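Local coordinates for FabMG, novel types of Enoyl-acyl carrier protein reductase (Uncultured bacterium, PDB 6KI9), which probably catalyses the reduction of enoyl-acyl carrier protein intermediates, the last step of each elongation cycle in bacterial fatty acid synthesis, at residues A[27-32]-A[51-56]; A[174-179]-A[296-301]; A[251-256]-A[357-362]. All coordinates share one frame; numbering follows the deposited sequence.

Contact 1 of 3, residues A[27-32]-A[51-56]; sequences ELFGRG and ITVGRR. With EDO (1,2-ethanediol), chain H; EDO (1,2-ethanediol), chain F; EDO (1,2-ethanediol), chain K.
Glu27 swings CG away from its backbone N (chi1 -172°) and runs on extended to reach Arg55, whose own chain bends at chi2 (-71°) and turns its guanidinium back to meet the carboxylate. The setting is a beta-alpha-beta unit as in Rossmann-like folds: 27-32 is the loop between strand 21-25 and helix 33-43, while residues 51-56 belong to strand 47-56, which runs parallel to 21-25. The end-on salt bridge is two-pronged. Arg55 NH2 donates to Glu27 OE2 at 2.7 Å and Arg55 NH1 to Glu27 OE1 at 3.1 Å, both almost straight and on the syn side of the carboxylate, although the two planes are turned 31° apart. Two further donors share OE1. Val53 N approaches nearly in line with the C-O bond at 2.9 Å, while Thr52 OG1, also 2.9 Å from Glu27 OE1, comes from above the carboxylate plane. Together the four bonds fix the rotation of the acid group. The same Thr52 hydroxyl accepts from Gly54 N in an ST turn, and Arg55 NH1 also donates to Gly54 O, so the turn and the guanidinium hold each other. The edge of the Phe29 ring, at CZ, meets one face of that guanidinium, 3.7 Å from Arg55 NH1. An ethanediol bridges the Glu27 backbone, its O2 donating to Glu27 O at 2.8 Å.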
loop_
_atom_site.group_PDB
_atom_site.type_symbol
_atom_site.label_atom_id
_atom_site.label_comp_id
_atom_site.label_asym_id
_atom_site.label_seq_id
_atom_site.Cartn_x
_atom_site.Cartn_y
_atom_site.Cartn_z
ATOM N N GLU A 27 -2.243 2.513 -11.815
ATOM C CA GLU A 27 -2.156 3.846 -12.398
ATOM C C GLU A 27 -1.831 4.843 -11.302
ATOM O O GLU A 27 -2.433 4.828 -10.230
ATOM C CB GLU A 27 -3.447 4.243 -13.126
ATOM C CG GLU A 27 -3.293 5.556 -13.900
ATOM C CD GLU A 27 -4.474 5.891 -14.799
ATOM O OE1 GLU A 27 -5.373 5.042 -14.965
ATOM O OE2 GLU A 27 -4.488 7.011 -15.353
ATOM N N LEU A 28 -0.869 5.710 -11.598
ATOM C CA LEU A 28 -0.398 6.723 -10.666
ATOM C C LEU A 28 -1.404 7.867 -10.506
ATOM O O LEU A 28 -1.786 8.520 -11.477
ATOM C CB LEU A 28 0.952 7.255 -11.155
ATOM C CG LEU A 28 1.959 7.914 -10.222
ATOM C CD1 LEU A 28 2.363 6.966 -9.115
ATOM C CD2 LEU A 28 3.177 8.336 -11.035
ATOM N N PHE A 29 -1.834 8.093 -9.269
ATOM C CA PHE A 29 -2.692 9.222 -8.923
ATOM C C PHE A 29 -2.199 9.847 -7.627
ATOM O O PHE A 29 -2.453 9.318 -6.546
ATOM C CB PHE A 29 -4.154 8.800 -8.750
ATOM C CG PHE A 29 -4.809 8.297 -10.004
ATOM C CD1 PHE A 29 -5.162 9.176 -11.016
ATOM C CD2 PHE A 29 -5.126 6.955 -10.147
ATOM C CE1 PHE A 29 -5.782 8.722 -12.164
ATOM C CE2 PHE A 29 -5.750 6.494 -11.293
ATOM C CZ PHE A 29 -6.081 7.381 -12.302
ATOM N N GLY A 30 -1.504 10.974 -7.724
ATOM C CA GLY A 30 -0.954 11.597 -6.537
ATOM C C GLY A 30 0.308 10.906 -6.061
ATOM O O GLY A 30 0.672 9.840 -6.558
ATOM N N ARG A 31 0.984 11.519 -5.098
ATOM C CA ARG A 31 2.261 11.007 -4.620
ATOM C C ARG A 31 2.078 9.897 -3.590
ATOM O O ARG A 31 1.185 9.956 -2.745
ATOM C CB ARG A 31 3.090 12.145 -4.018
ATOM C CG ARG A 31 4.371 11.710 -3.308
ATOM C CD ARG A 31 4.995 12.881 -2.555
ATOM N NE ARG A 31 6.287 12.552 -1.959
ATOM C CZ ARG A 31 6.616 12.805 -0.694
ATOM N NH1 ARG A 31 5.745 13.384 0.123
ATOM N NH2 ARG A 31 7.819 12.473 -0.244
ATOM N N GLY A 32 2.920 8.873 -3.690
ATOM C CA GLY A 32 2.935 7.781 -2.734
ATOM C C GLY A 32 4.219 6.998 -2.916
ATOM O O GLY A 32 5.183 7.516 -3.479
ATOM N N ILE A 51 -0.003 0.928 -17.174
ATOM C CA ILE A 51 -1.367 0.615 -17.547
ATOM C C ILE A 51 -2.288 1.764 -17.171
ATOM O O ILE A 51 -1.873 2.729 -16.534
ATOM C CB ILE A 51 -1.865 -0.690 -16.873
ATOM C CG1 ILE A 51 -1.825 -0.572 -15.343
ATOM C CG2 ILE A 51 -1.020 -1.875 -17.320
ATOM C CD1 ILE A 51 -3.124 -0.087 -14.701
ATOM N N THR A 52 -3.543 1.653 -17.576
ATOM C CA THR A 52 -4.559 2.572 -17.097
ATOM C C THR A 52 -5.713 1.776 -16.517
ATOM O O THR A 52 -5.997 0.661 -16.957
ATOM C CB THR A 52 -5.070 3.514 -18.200
ATOM O OG1 THR A 52 -6.092 4.358 -17.658
ATOM C CG2 THR A 52 -5.662 2.726 -19.367
ATOM N N VAL A 53 -6.371 2.349 -15.519
ATOM C CA VAL A 53 -7.553 1.726 -14.949
ATOM C C VAL A 53 -8.790 2.145 -15.728
ATOM O O VAL A 53 -9.884 1.635 -15.490
ATOM C CB VAL A 53 -7.733 2.094 -13.465
ATOM C CG1 VAL A 53 -6.540 1.603 -12.657
ATOM C CG2 VAL A 53 -7.904 3.595 -13.307
ATOM N N GLY A 54 -8.608 3.084 -16.651
ATOM C CA GLY A 54 -9.706 3.583 -17.456
ATOM C C GLY A 54 -10.485 4.643 -16.703
ATOM O O GLY A 54 -10.133 5.012 -15.583
ATOM N N ARG A 55 -11.553 5.129 -17.324
ATOM C CA ARG A 55 -12.453 6.088 -16.696
ATOM C C ARG A 55 -13.887 5.623 -16.904
ATOM O O ARG A 55 -14.121 4.522 -17.407
ATOM C CB ARG A 55 -12.258 7.497 -17.265
ATOM C CG ARG A 55 -10.814 7.998 -17.283
ATOM C CD ARG A 55 -10.281 8.303 -15.892
ATOM N NE ARG A 55 -8.915 8.823 -15.941
ATOM C CZ ARG A 55 -7.822 8.084 -15.757
ATOM N NH1 ARG A 55 -7.930 6.786 -15.503
ATOM N NH2 ARG A 55 -6.620 8.642 -15.824
ATOM N N ARG A 56 -14.843 6.472 -16.542
ATOM C CA ARG A 56 -16.256 6.136 -16.675
ATOM C C ARG A 56 -16.977 7.175 -17.520
ATOM O O ARG A 56 -16.714 8.371 -17.400
ATOM C CB ARG A 56 -16.916 6.039 -15.299
ATOM C CG ARG A 56 -16.263 5.051 -14.350
ATOM C CD ARG A 56 -16.885 3.680 -14.495
ATOM N NE ARG A 56 -16.254 2.685 -13.633
ATOM C CZ ARG A 56 -16.584 1.399 -13.628
ATOM N NH1 ARG A 56 -17.541 0.962 -14.433
ATOM N NH2 ARG A 56 -15.961 0.552 -12.820
HETATM C C1 EDO H . -17.390 -2.804 -15.305
HETATM O O1 EDO H . -18.308 -1.747 -15.002
HETATM C C2 EDO H . -15.990 -2.384 -14.878
HETATM O O2 EDO H . -16.022 -1.935 -13.519
HETATM C C1 EDO F . -3.091 1.226 -8.527
HETATM O O1 EDO F . -4.091 1.501 -9.516
HETATM C C2 EDO F . -2.670 2.506 -7.809
HETATM O O2 EDO F . -1.468 3.022 -8.393
HETATM C C1 EDO K . -14.278 0.789 -9.183
HETATM O O1 EDO K . -14.472 0.655 -10.595
HETATM C C2 EDO K . -15.512 1.433 -8.565
HETATM O O2 EDO K . -15.448 1.302 -7.142
#

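Contact 2 of 3, residues A[174-179]-A[296-301]; sequences IANRIY and SDIFVG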
loop_
_atom_site.group_PDB
_atom_site.type_symbol
_atom_site.label_atom_id
_atom_site.label_comp_id
_atom_site.label_asym_id
_atom_site.label_seq_id
_atom_site.Cartn_x
_atom_site.Cartn_y
_atom_site.Cartn_z
ATOM N N ILE A 174 -20.105 5.350 8.554
ATOM C CA ILE A 174 -19.632 4.139 9.209
ATOM C C ILE A 174 -18.135 4.251 9.469
ATOM O O ILE A 174 -17.662 4.039 10.592
ATOM C CB ILE A 174 -19.902 2.886 8.360
ATOM C CG1 ILE A 174 -21.407 2.677 8.160
ATOM C CG2 ILE A 174 -19.267 1.663 9.000
ATOM C CD1 ILE A 174 -21.738 1.586 7.159
ATOM N N ALA A 175 -17.404 4.607 8.418
ATOM C CA ALA A 175 -15.958 4.758 8.496
ATOM C C ALA A 175 -15.587 5.852 9.484
ATOM O O ALA A 175 -14.629 5.705 10.237
ATOM C CB ALA A 175 -15.372 5.060 7.124
ATOM N N ASN A 176 -16.339 6.949 9.492
ATOM C CA ASN A 176 -16.050 8.012 10.446
ATOM C C ASN A 176 -16.136 7.505 11.882
ATOM O O ASN A 176 -15.271 7.817 12.708
ATOM C CB ASN A 176 -16.992 9.201 10.245
ATOM C CG ASN A 176 -16.549 10.106 9.110
ATOM O OD1 ASN A 176 -15.357 10.224 8.826
ATOM N ND2 ASN A 176 -17.508 10.757 8.461
ATOM N N ARG A 177 -17.148 6.690 12.171
ATOM C CA ARG A 177 -17.274 6.148 13.523
ATOM C C ARG A 177 -16.193 5.112 13.848
ATOM O O ARG A 177 -15.640 5.109 14.947
ATOM C CB ARG A 177 -18.657 5.534 13.730
ATOM C CG ARG A 177 -19.792 6.543 13.725
ATOM C CD ARG A 177 -21.094 5.882 14.139
ATOM N NE ARG A 177 -20.984 5.214 15.433
ATOM C CZ ARG A 177 -21.953 4.482 15.973
ATOM N NH1 ARG A 177 -23.103 4.333 15.330
ATOM N NH2 ARG A 177 -21.774 3.904 17.150
ATOM N N ILE A 178 -15.892 4.232 12.902
ATOM C CA ILE A 178 -14.895 3.192 13.149
ATOM C C ILE A 178 -13.494 3.786 13.344
ATOM O O ILE A 178 -12.779 3.421 14.280
ATOM C CB ILE A 178 -14.874 2.160 12.003
ATOM C CG1 ILE A 178 -16.184 1.368 11.998
ATOM C CG2 ILE A 178 -13.689 1.211 12.138
ATOM C CD1 ILE A 178 -16.347 0.460 10.809
ATOM N N TYR A 179 -13.111 4.719 12.479
ATOM C CA TYR A 179 -11.754 5.266 12.504
ATOM C C TYR A 179 -11.548 6.402 13.498
ATOM O O TYR A 179 -10.435 6.581 14.010
ATOM C CB TYR A 179 -11.362 5.754 11.110
ATOM C CG TYR A 179 -11.066 4.643 10.139
ATOM C CD1 TYR A 179 -9.841 3.993 10.158
ATOM C CD2 TYR A 179 -12.011 4.235 9.204
ATOM C CE1 TYR A 179 -9.561 2.976 9.273
ATOM C CE2 TYR A 179 -11.735 3.214 8.311
ATOM C CZ TYR A 179 -10.508 2.589 8.353
ATOM O OH TYR A 179 -10.215 1.571 7.473
ATOM N N SER A 296 -4.921 14.830 6.887
ATOM C CA SER A 296 -6.330 15.185 6.917
ATOM C C SER A 296 -7.189 13.968 6.595
ATOM O O SER A 296 -8.416 14.053 6.613
ATOM C CB SER A 296 -6.628 16.321 5.931
ATOM O OG SER A 296 -6.018 17.531 6.350
ATOM N N ASP A 297 -6.553 12.833 6.304
ATOM C CA ASP A 297 -7.315 11.631 5.971
ATOM C C ASP A 297 -7.927 11.018 7.227
ATOM O O ASP A 297 -7.778 11.546 8.333
ATOM C CB ASP A 297 -6.459 10.602 5.199
ATOM C CG ASP A 297 -5.382 9.917 6.051
ATOM O OD1 ASP A 297 -5.390 10.019 7.292
ATOM O OD2 ASP A 297 -4.514 9.239 5.450
ATOM N N ILE A 298 -8.625 9.904 7.046
ATOM C CA ILE A 298 -9.448 9.346 8.105
ATOM C C ILE A 298 -8.652 8.488 9.092
ATOM O O ILE A 298 -9.135 8.186 10.187
ATOM C CB ILE A 298 -10.595 8.508 7.500
ATOM C CG1 ILE A 298 -11.757 8.388 8.485
ATOM C CG2 ILE A 298 -10.081 7.144 7.036
ATOM C CD1 ILE A 298 -13.010 7.798 7.868
ATOM N N PHE A 299 -7.420 8.141 8.729
ATOM C CA PHE A 299 -6.668 7.132 9.471
ATOM C C PHE A 299 -5.911 7.744 10.643
ATOM O O PHE A 299 -4.688 7.638 10.728
ATOM C CB PHE A 299 -5.694 6.399 8.547
ATOM C CG PHE A 299 -6.351 5.779 7.345
ATOM C CD1 PHE A 299 -6.491 6.497 6.171
ATOM C CD2 PHE A 299 -6.842 4.486 7.397
ATOM C CE1 PHE A 299 -7.105 5.931 5.063
ATOM C CE2 PHE A 299 -7.451 3.914 6.295
ATOM C CZ PHE A 299 -7.584 4.637 5.129
ATOM N N VAL A 300 -6.651 8.377 11.544
ATOM C CA VAL A 300 -6.070 9.030 12.705
ATOM C C VAL A 300 -5.312 8.018 13.557
ATOM O O VAL A 300 -5.878 7.024 14.002
ATOM C CB VAL A 300 -7.159 9.717 13.557
ATOM C CG1 VAL A 300 -6.536 10.414 14.750
ATOM C CG2 VAL A 300 -7.939 10.706 12.709
ATOM N N GLY A 301 -4.027 8.267 13.779
ATOM C CA GLY A 301 -3.245 7.376 14.608
ATOM C C GLY A 301 -2.221 6.520 13.873
ATOM O O GLY A 301 -1.288 6.015 14.498
HETATM O O HOH W 1 -7.947 5.575 13.210
#
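A water held between Tyr179 and Val300 makes the shortest polar link here, donating to Val300 O at 2.6 Å and to Tyr179 O at 2.8 Å and so joining two backbone carbonyls. The remainder of the contact is apolar and centres on Ile298. With chi1 at -157°, its CG1 leaves beside the carbonyl carbon and carries CD1 to the side of helix 171-180, 3.7 Å from Ala175 CB and close to Asn176 OD1. The other branch, CG2, lies over one face of the Tyr179 ring, a CH-pi contact 4.2 Å from the ring centroid, and also faces the middle of the Phe299 ring, so the methyl sits in the corner formed by the two rings. These rings lie side by side at an oblique angle, with Tyr179 CE1 3.6 Å from Phe299 CD2. A serine in place of Tyr179 would probably leave Ile298 CG2 and Phe299 without their aromatic partner and open a gap beside the helix. What presents Ile298 and Phe299 to the helix is the loop between strand 283-287 and helix 309-315, shaped here by an Asx turn, in which Asp297 OD1 accepts from Phe299 N, and an inverse gamma turn centred on Phe299.

Contact 3 of 3, residues A[251-256]-A[357-362]; sequences KYQWQT and GFRNFE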
loop_
_atom_site.group_PDB
_atom_site.type_symbol
_atom_site.label_atom_id
_atom_site.label_comp_id
_atom_site.label_asym_id
_atom_site.label_seq_id
_atom_site.Cartn_x
_atom_site.Cartn_y
_atom_site.Cartn_z
ATOM N N LYS A 251 14.841 -1.075 21.159
ATOM C CA LYS A 251 14.885 -2.376 20.508
ATOM C C LYS A 251 13.846 -2.409 19.388
ATOM O O LYS A 251 12.712 -1.978 19.596
ATOM C CB LYS A 251 14.638 -3.477 21.544
ATOM C CG LYS A 251 14.450 -4.872 21.002
ATOM C CD LYS A 251 13.682 -5.726 22.007
ATOM C CE LYS A 251 12.990 -6.908 21.338
ATOM N NZ LYS A 251 13.898 -7.649 20.418
ATOM N N TYR A 252 14.221 -2.915 18.214
ATOM C CA TYR A 252 13.264 -2.983 17.106
ATOM C C TYR A 252 12.219 -4.052 17.400
ATOM O O TYR A 252 12.550 -5.219 17.598
ATOM C CB TYR A 252 13.965 -3.242 15.763
ATOM C CG TYR A 252 14.821 -2.079 15.299
ATOM C CD1 TYR A 252 14.242 -0.923 14.778
ATOM C CD2 TYR A 252 16.206 -2.138 15.373
ATOM C CE1 TYR A 252 15.023 0.138 14.354
ATOM C CE2 TYR A 252 16.993 -1.085 14.956
ATOM C CZ TYR A 252 16.397 0.055 14.453
ATOM O OH TYR A 252 17.183 1.098 14.029
ATOM N N GLN A 253 10.958 -3.633 17.470
ATOM C CA GLN A 253 9.856 -4.525 17.801
ATOM C C GLN A 253 8.691 -4.330 16.842
ATOM O O GLN A 253 8.308 -3.193 16.551
ATOM C CB GLN A 253 9.381 -4.299 19.241
ATOM C CG GLN A 253 10.467 -4.479 20.287
ATOM C CD GLN A 253 9.917 -4.512 21.695
ATOM O OE1 GLN A 253 9.002 -5.279 21.996
ATOM N NE2 GLN A 253 10.473 -3.680 22.571
ATOM N N TRP A 254 8.131 -5.442 16.373
ATOM C CA TRP A 254 6.980 -5.412 15.477
ATOM C C TRP A 254 5.765 -4.804 16.164
ATOM O O TRP A 254 5.457 -5.112 17.321
ATOM C CB TRP A 254 6.633 -6.819 14.974
ATOM C CG TRP A 254 5.474 -6.842 14.009
ATOM C CD1 TRP A 254 5.543 -6.747 12.643
ATOM C CD2 TRP A 254 4.081 -6.969 14.333
ATOM N NE1 TRP A 254 4.280 -6.799 12.103
ATOM C CE2 TRP A 254 3.370 -6.932 13.112
ATOM C CE3 TRP A 254 3.373 -7.100 15.533
ATOM C CZ2 TRP A 254 1.975 -7.032 13.064
ATOM C CZ3 TRP A 254 1.988 -7.198 15.480
ATOM C CH2 TRP A 254 1.303 -7.162 14.251
ATOM N N GLN A 255 5.077 -3.930 15.440
ATOM C CA GLN A 255 3.800 -3.408 15.882
ATOM C C GLN A 255 2.973 -3.099 14.646
ATOM O O GLN A 255 3.421 -3.338 13.532
ATOM C CB GLN A 255 3.984 -2.169 16.762
ATOM C CG GLN A 255 4.897 -1.095 16.175
ATOM C CD GLN A 255 4.200 -0.237 15.125
ATOM O OE1 GLN A 255 3.321 0.563 15.450
ATOM N NE2 GLN A 255 4.589 -0.406 13.864
ATOM N N THR A 256 1.779 -2.562 14.844
ATOM C CA THR A 256 0.889 -2.282 13.723
ATOM C C THR A 256 -0.080 -1.171 14.080
ATOM O O THR A 256 -0.318 -0.885 15.256
ATOM C CB THR A 256 0.080 -3.530 13.307
ATOM O OG1 THR A 256 -0.674 -3.249 12.120
ATOM C CG2 THR A 256 -0.893 -3.930 14.410
ATOM N N GLY A 357 -1.301 -4.962 23.993
ATOM C CA GLY A 357 -2.242 -6.000 23.610
ATOM C C GLY A 357 -2.407 -6.145 22.103
ATOM O O GLY A 357 -2.797 -7.204 21.612
ATOM N N PHE A 358 -2.107 -5.081 21.363
ATOM C CA PHE A 358 -2.252 -5.104 19.908
ATOM C C PHE A 358 -0.991 -5.553 19.172
ATOM O O PHE A 358 -0.980 -5.648 17.940
ATOM C CB PHE A 358 -2.696 -3.729 19.408
ATOM C CG PHE A 358 -4.110 -3.396 19.772
ATOM C CD1 PHE A 358 -5.170 -3.996 19.103
ATOM C CD2 PHE A 358 -4.387 -2.510 20.798
ATOM C CE1 PHE A 358 -6.480 -3.702 19.447
ATOM C CE2 PHE A 358 -5.695 -2.211 21.145
ATOM C CZ PHE A 358 -6.741 -2.808 20.469
ATOM N N ARG A 359 0.064 -5.860 19.917
ATOM C CA ARG A 359 1.270 -6.404 19.297
ATOM C C ARG A 359 1.137 -7.915 19.097
ATOM O O ARG A 359 2.116 -8.654 19.162
ATOM C CB ARG A 359 2.507 -6.062 20.133
ATOM C CG ARG A 359 2.828 -4.568 20.134
ATOM C CD ARG A 359 4.285 -4.266 20.430
ATOM N NE ARG A 359 4.647 -4.575 21.814
ATOM C CZ ARG A 359 4.583 -3.705 22.819
ATOM N NH1 ARG A 359 4.151 -2.467 22.614
ATOM N NH2 ARG A 359 4.938 -4.079 24.041
ATOM N N ASN A 360 -0.087 -8.358 18.826
ATOM C CA ASN A 360 -0.392 -9.766 18.604
ATOM C C ASN A 360 -0.346 -10.082 17.111
ATOM O O ASN A 360 -1.282 -9.763 16.378
ATOM C CB ASN A 360 -1.766 -10.094 19.194
ATOM C CG ASN A 360 -2.052 -11.583 19.249
ATOM O OD1 ASN A 360 -1.719 -12.332 18.331
ATOM N ND2 ASN A 360 -2.675 -12.019 20.341
ATOM N N PHE A 361 0.736 -10.710 16.663
ATOM C CA PHE A 361 0.955 -10.948 15.234
ATOM C C PHE A 361 -0.025 -11.960 14.642
ATOM O O PHE A 361 -0.518 -11.775 13.526
ATOM C CB PHE A 361 2.393 -11.416 15.001
ATOM C CG PHE A 361 2.781 -11.508 13.548
ATOM C CD1 PHE A 361 3.175 -10.378 12.848
ATOM C CD2 PHE A 361 2.781 -12.729 12.893
ATOM C CE1 PHE A 361 3.545 -10.464 11.517
ATOM C CE2 PHE A 361 3.142 -12.821 11.562
ATOM C CZ PHE A 361 3.526 -11.685 10.873
ATOM N N GLU A 362 -0.325 -13.018 15.386
ATOM C CA GLU A 362 -1.176 -14.083 14.855
ATOM C C GLU A 362 -2.616 -13.619 14.653
ATOM O O GLU A 362 -3.299 -14.076 13.732
ATOM C CB GLU A 362 -1.159 -15.309 15.770
ATOM C CG GLU A 362 0.219 -15.871 16.060
ATOM C CD GLU A 362 0.159 -17.110 16.934
ATOM O OE1 GLU A 362 -0.558 -18.065 16.560
ATOM O OE2 GLU A 362 0.833 -17.132 17.985
HETATM O O HOH W 2 0.850 -3.309 17.419
#
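Trp254 and Phe361 supply the aromatic part of this contact, a T-shaped pair in which the edge of the phenylalanine meets the face of the indole. The planes stand at 78° with the six-membered rings' centroids 5.0 Å apart, and the edge touches through Phe361 CD1, 3.5 Å from Trp254 CE2. A chi1 of -178° turns the indole of Trp254 away from its own backbone N and lays it alongside 357-362, its far rim coming against the Arg359 and Asn360 backbone. Van der Waals contacts of side-chain carbons with backbone oxygens form a second group: Arg359 rests the carbon part of its chain on the strand backbone, CD 3.4 Å from Trp254 O, before bending at chi3, and Thr256 CG2 lies 3.9 Å from Phe358 O. Polar linkage between the segments runs through a water, which accepts from Thr256 N at 2.8 Å and donates weakly to Phe358 O. Polar ends find partners beyond the two segments: Trp254 NE1 donates to His242 O, and Arg359 NH1 binds Asn350 O. Strand 251-255 forms a two-stranded antiparallel sheet with 244-248, and the irregular stretch 357-362, between helices 353-356 and 370-384, passes the end of strand 251-255, running roughly across it. There Phe361 also stacks on His242, while Pro4 from the N-terminal region touches both Phe361 and Trp254.

In the fold
Followed from the N terminus, the chain first closes contact 1, a closure spanning 18 residues that takes in helix 33-43 and returns to strand 47-56 of the large mixed sheet. Contacts 2 and 3 come later and cross: helix 171-180 opens contact 2, strand 251-255 opens contact 3, then 296-301 closes the former and 357-362 the latter, with 116 and 100 residues, more than half of them helix or strand, between their segments. The two crossing closures lie near each other, nearest atoms about 7 Å apart, and tie the helix and the small antiparallel sheet to loops from further along the chain. Contact 1 lies across the chain's centre from contact 3, about 33 Å between centres.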